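Local coordinates for protein DNA-binding response regulator, merR family (Colwellia psychrerythraea, PDB 3CNB) that probably acts as a DNA-binding response regulator, this piece being its CheY-like receiver domain, which is expected to accept a phosphoryl group on an aspartate, at residues G69-K77 / N98-E108. Residues are numbered along the deposited sequence; the frame is centred on the assembly and turned at random.
Sequences GFSICHRIK and NVSRIVALGAE
Arg101 lays its guanidinium flat over one face of the Phe70 ring, the two planes only 11° apart and Arg101 CZ 3.9 Å from the ring centroid, a stacked cation-pi pair. The bend of the arginine chain at chi3 folds the group back over the ring. At the ring's edge lies the backbone of the partner helix: Phe70 CE1 meets Asn98 O at 3.5 Å, near the ring plane, while Asn98 OD1 approaches Phe70 CZ with its amide plane inclined steeply to the ring. The Ile102 and Phe70 side chains cross at about a right angle, CD1 of Ile102 coming obliquely to the ring; its CG1 stands anti to the backbone N (chi1 -155°), and CD1 is wedged between Phe70 CD1 and Cys73 CB, 3.7 Å from the latter. Leu105 straddles the next turn, CD1 against Phe70 CB and CD2 against the His74 ring and CB. With an alanine in place of Phe70, the Arg101 guanidinium would probably lose its stacking surface and be set free to turn, with a gap beside Ile102. Farther along, Cys73 SG faces Ala107 CB and N. Gly106, at positive phi in the Schellman motif ending helix 96-104, lets Lys77 CG pass 3.8 Å from its CA, where a CB would clash. Lys77 NZ donates hydrogen bonds to the backbone carbonyls of Ala83 and Ile85, and two waters link it to Glu108 OE2, 4.4 Å away; one also donates to Gly106 O. Another water joins His74 ND1 to Leu105 O. The helices, at 24°, run side by side on one face of the parallel sheet of this CheY-like fold, Cys73 reaching Val87 and Ile102 reaching Ala89 beneath them. With polar links running through water, the fit rests on stack and apolar packing; Lys77 and Glu108 probably add only a screened attraction.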
loop_
_atom_site.group_PDB
_atom_site.type_symbol
_atom_site.label_atom_id
_atom_site.label_comp_id
_atom_site.label_asym_id
_atom_site.label_seq_id
_atom_site.Cartn_x
_atom_site.Cartn_y
_atom_site.Cartn_z
ATOM N N GLY A 69 -8.479 4.061 6.435
ATOM C CA GLY A 69 -7.097 3.981 5.903
ATOM C C GLY A 69 -6.113 4.946 6.545
ATOM O O GLY A 69 -4.914 4.653 6.673
ATOM N N PHE A 70 -6.611 6.098 6.972
ATOM C CA PHE A 70 -5.767 7.105 7.627
ATOM C C PHE A 70 -5.259 6.616 8.975
ATOM O O PHE A 70 -4.069 6.747 9.309
ATOM C CB PHE A 70 -6.543 8.410 7.769
ATOM C CG PHE A 70 -6.932 9.017 6.445
ATOM C CD1 PHE A 70 -6.073 9.903 5.788
ATOM C CD2 PHE A 70 -8.141 8.689 5.848
ATOM C CE1 PHE A 70 -6.432 10.459 4.551
ATOM C CE2 PHE A 70 -8.509 9.229 4.631
ATOM C CZ PHE A 70 -7.657 10.112 3.970
ATOM N N SER A 71 -6.168 5.984 9.714
ATOM C CA SER A 71 -5.886 5.392 11.007
ATOM C C SER A 71 -4.928 4.195 10.896
ATOM O O SER A 71 -3.976 4.070 11.681
ATOM C CB SER A 71 -7.225 4.950 11.640
ATOM O OG SER A 71 -7.200 5.129 13.038
ATOM N N ILE A 72 -5.210 3.315 9.931
ATOM C CA ILE A 72 -4.404 2.134 9.628
ATOM C C ILE A 72 -2.962 2.543 9.275
ATOM O O ILE A 72 -1.993 1.971 9.796
ATOM C CB ILE A 72 -5.043 1.309 8.488
ATOM C CG1 ILE A 72 -6.072 0.326 9.057
ATOM C CG2 ILE A 72 -4.013 0.375 7.834
ATOM C CD1 ILE A 72 -7.404 0.858 9.433
ATOM N N CYS A 73 -2.830 3.552 8.420
ATOM C CA CYS A 73 -1.506 4.093 8.059
ATOM C C CYS A 73 -0.756 4.627 9.276
ATOM O O CYS A 73 0.423 4.335 9.473
ATOM C CB CYS A 73 -1.643 5.213 7.031
ATOM S SG CYS A 73 -0.048 5.882 6.459
ATOM N N HIS A 74 -1.451 5.409 10.093
ATOM C CA HIS A 74 -0.889 5.906 11.336
ATOM C C HIS A 74 -0.433 4.770 12.247
ATOM O O HIS A 74 0.701 4.797 12.742
ATOM C CB HIS A 74 -1.917 6.783 12.047
ATOM C CG HIS A 74 -1.416 7.393 13.315
ATOM N ND1 HIS A 74 -0.185 8.007 13.409
ATOM C CD2 HIS A 74 -1.991 7.507 14.534
ATOM C CE1 HIS A 74 -0.020 8.462 14.637
ATOM N NE2 HIS A 74 -1.104 8.180 15.336
ATOM N N ARG A 75 -1.286 3.760 12.441
ATOM C CA ARG A 75 -0.907 2.560 13.236
ATOM C C ARG A 75 0.312 1.828 12.686
ATOM O O ARG A 75 1.134 1.367 13.465
ATOM C CB ARG A 75 -2.083 1.564 13.389
ATOM C CG ARG A 75 -1.759 0.255 14.157
ATOM C CD ARG A 75 -1.468 -0.925 13.199
ATOM N NE ARG A 75 -1.054 -2.142 13.908
ATOM C CZ ARG A 75 0.205 -2.516 14.127
ATOM N NH1 ARG A 75 1.214 -1.785 13.678
ATOM N NH2 ARG A 75 0.458 -3.636 14.790
ATOM N N ILE A 76 0.410 1.682 11.362
ATOM C CA ILE A 76 1.578 1.014 10.756
ATOM C C ILE A 76 2.862 1.802 11.038
ATOM O O ILE A 76 3.850 1.247 11.517
ATOM C CB ILE A 76 1.437 0.783 9.219
ATOM C CG1 ILE A 76 0.378 -0.289 8.934
ATOM C CG2 ILE A 76 2.824 0.362 8.587
ATOM C CD1 ILE A 76 -0.243 -0.240 7.542
ATOM N N LYS A 77 2.824 3.100 10.759
ATOM C CA LYS A 77 4.041 3.920 10.791
ATOM C C LYS A 77 4.470 4.388 12.188
ATOM O O LYS A 77 5.584 4.885 12.354
ATOM C CB LYS A 77 3.904 5.116 9.819
ATOM C CG LYS A 77 3.776 4.693 8.342
ATOM C CD LYS A 77 5.036 3.978 7.850
ATOM C CE LYS A 77 6.269 4.899 7.773
ATOM N NZ LYS A 77 7.385 4.155 7.116
ATOM N N ASN A 98 -6.752 15.057 1.596
ATOM C CA ASN A 98 -6.503 13.613 1.766
ATOM C C ASN A 98 -5.056 13.168 1.542
ATOM O O ASN A 98 -4.520 12.347 2.294
ATOM C CB ASN A 98 -7.433 12.799 0.868
ATOM C CG ASN A 98 -8.870 12.736 1.398
ATOM O OD1 ASN A 98 -9.152 13.090 2.549
ATOM N ND2 ASN A 98 -9.782 12.274 0.551
ATOM N N VAL A 99 -4.429 13.705 0.502
ATOM C CA VAL A 99 -2.992 13.526 0.267
ATOM C C VAL A 99 -2.151 14.085 1.424
ATOM O O VAL A 99 -1.296 13.391 1.958
ATOM C CB VAL A 99 -2.533 14.168 -1.078
ATOM C CG1 VAL A 99 -1.002 14.109 -1.229
ATOM C CG2 VAL A 99 -3.171 13.451 -2.244
ATOM N N SER A 100 -2.404 15.326 1.812
ATOM C CA SER A 100 -1.650 15.946 2.899
ATOM C C SER A 100 -1.795 15.149 4.196
ATOM O O SER A 100 -0.834 14.995 4.929
ATOM C CB SER A 100 -2.099 17.390 3.118
ATOM O OG SER A 100 -1.693 18.224 2.037
ATOM N N ARG A 101 -3.003 14.660 4.465
ATOM C CA ARG A 101 -3.286 13.861 5.669
ATOM C C ARG A 101 -2.587 12.523 5.633
ATOM O O ARG A 101 -1.927 12.138 6.594
ATOM C CB ARG A 101 -4.781 13.589 5.781
ATOM C CG ARG A 101 -5.564 14.666 6.439
ATOM C CD ARG A 101 -6.970 14.155 6.687
ATOM N NE ARG A 101 -7.023 13.216 7.797
ATOM C CZ ARG A 101 -7.955 12.280 7.942
ATOM N NH1 ARG A 101 -8.916 12.142 7.031
ATOM N NH2 ARG A 101 -7.921 11.482 9.000
ATOM N N ILE A 102 -2.748 11.790 4.533
ATOM C CA ILE A 102 -2.122 10.484 4.458
ATOM C C ILE A 102 -0.582 10.552 4.529
ATOM O O ILE A 102 0.069 9.745 5.228
ATOM C CB ILE A 102 -2.667 9.619 3.283
ATOM C CG1 ILE A 102 -2.470 8.126 3.584
ATOM C CG2 ILE A 102 -2.036 10.011 1.920
ATOM C CD1 ILE A 102 -3.272 7.595 4.778
ATOM N N VAL A 103 -0.000 11.534 3.843
ATOM C CA VAL A 103 1.430 11.712 3.865
ATOM C C VAL A 103 1.912 12.084 5.277
ATOM O O VAL A 103 2.898 11.510 5.776
ATOM C CB VAL A 103 1.903 12.708 2.746
ATOM C CG1 VAL A 103 3.348 13.085 2.929
ATOM C CG2 VAL A 103 1.691 12.057 1.364
ATOM N N ALA A 104 1.196 12.989 5.940
ATOM C CA ALA A 104 1.596 13.420 7.296
ATOM C C ALA A 104 1.493 12.270 8.304
ATOM O O ALA A 104 2.214 12.251 9.297
ATOM C CB ALA A 104 0.750 14.569 7.749
ATOM N N LEU A 105 0.625 11.303 8.006
ATOM C CA LEU A 105 0.457 10.082 8.812
ATOM C C LEU A 105 1.494 8.990 8.538
ATOM O O LEU A 105 1.482 7.954 9.206
ATOM C CB LEU A 105 -0.971 9.552 8.680
ATOM C CG LEU A 105 -1.971 10.441 9.439
ATOM C CD1 LEU A 105 -3.402 10.091 9.106
ATOM C CD2 LEU A 105 -1.754 10.400 10.975
ATOM N N GLY A 106 2.401 9.232 7.580
ATOM C CA GLY A 106 3.499 8.316 7.314
ATOM C C GLY A 106 3.594 7.636 5.946
ATOM O O GLY A 106 4.608 7.015 5.650
ATOM N N ALA A 107 2.560 7.737 5.116
ATOM C CA ALA A 107 2.616 7.248 3.725
ATOM C C ALA A 107 3.673 8.026 2.911
ATOM O O ALA A 107 3.849 9.218 3.134
ATOM C CB ALA A 107 1.255 7.370 3.065
ATOM N N GLU A 108 4.361 7.361 1.978
ATOM C CA GLU A 108 5.392 8.045 1.152
ATOM C C GLU A 108 4.741 9.013 0.190
ATOM O O GLU A 108 5.292 10.072 -0.147
ATOM C CB GLU A 108 6.228 7.042 0.335
ATOM C CG GLU A 108 7.007 6.058 1.153
ATOM C CD GLU A 108 7.930 6.711 2.134
ATOM O OE1 GLU A 108 8.542 7.755 1.793
ATOM O OE2 GLU A 108 8.049 6.169 3.251
HETATM O O HOH W 1 2.507 8.404 11.792
HETATM O O HOH W 2 6.020 4.937 4.424
HETATM O O HOH W 3 8.935 6.393 6.144
#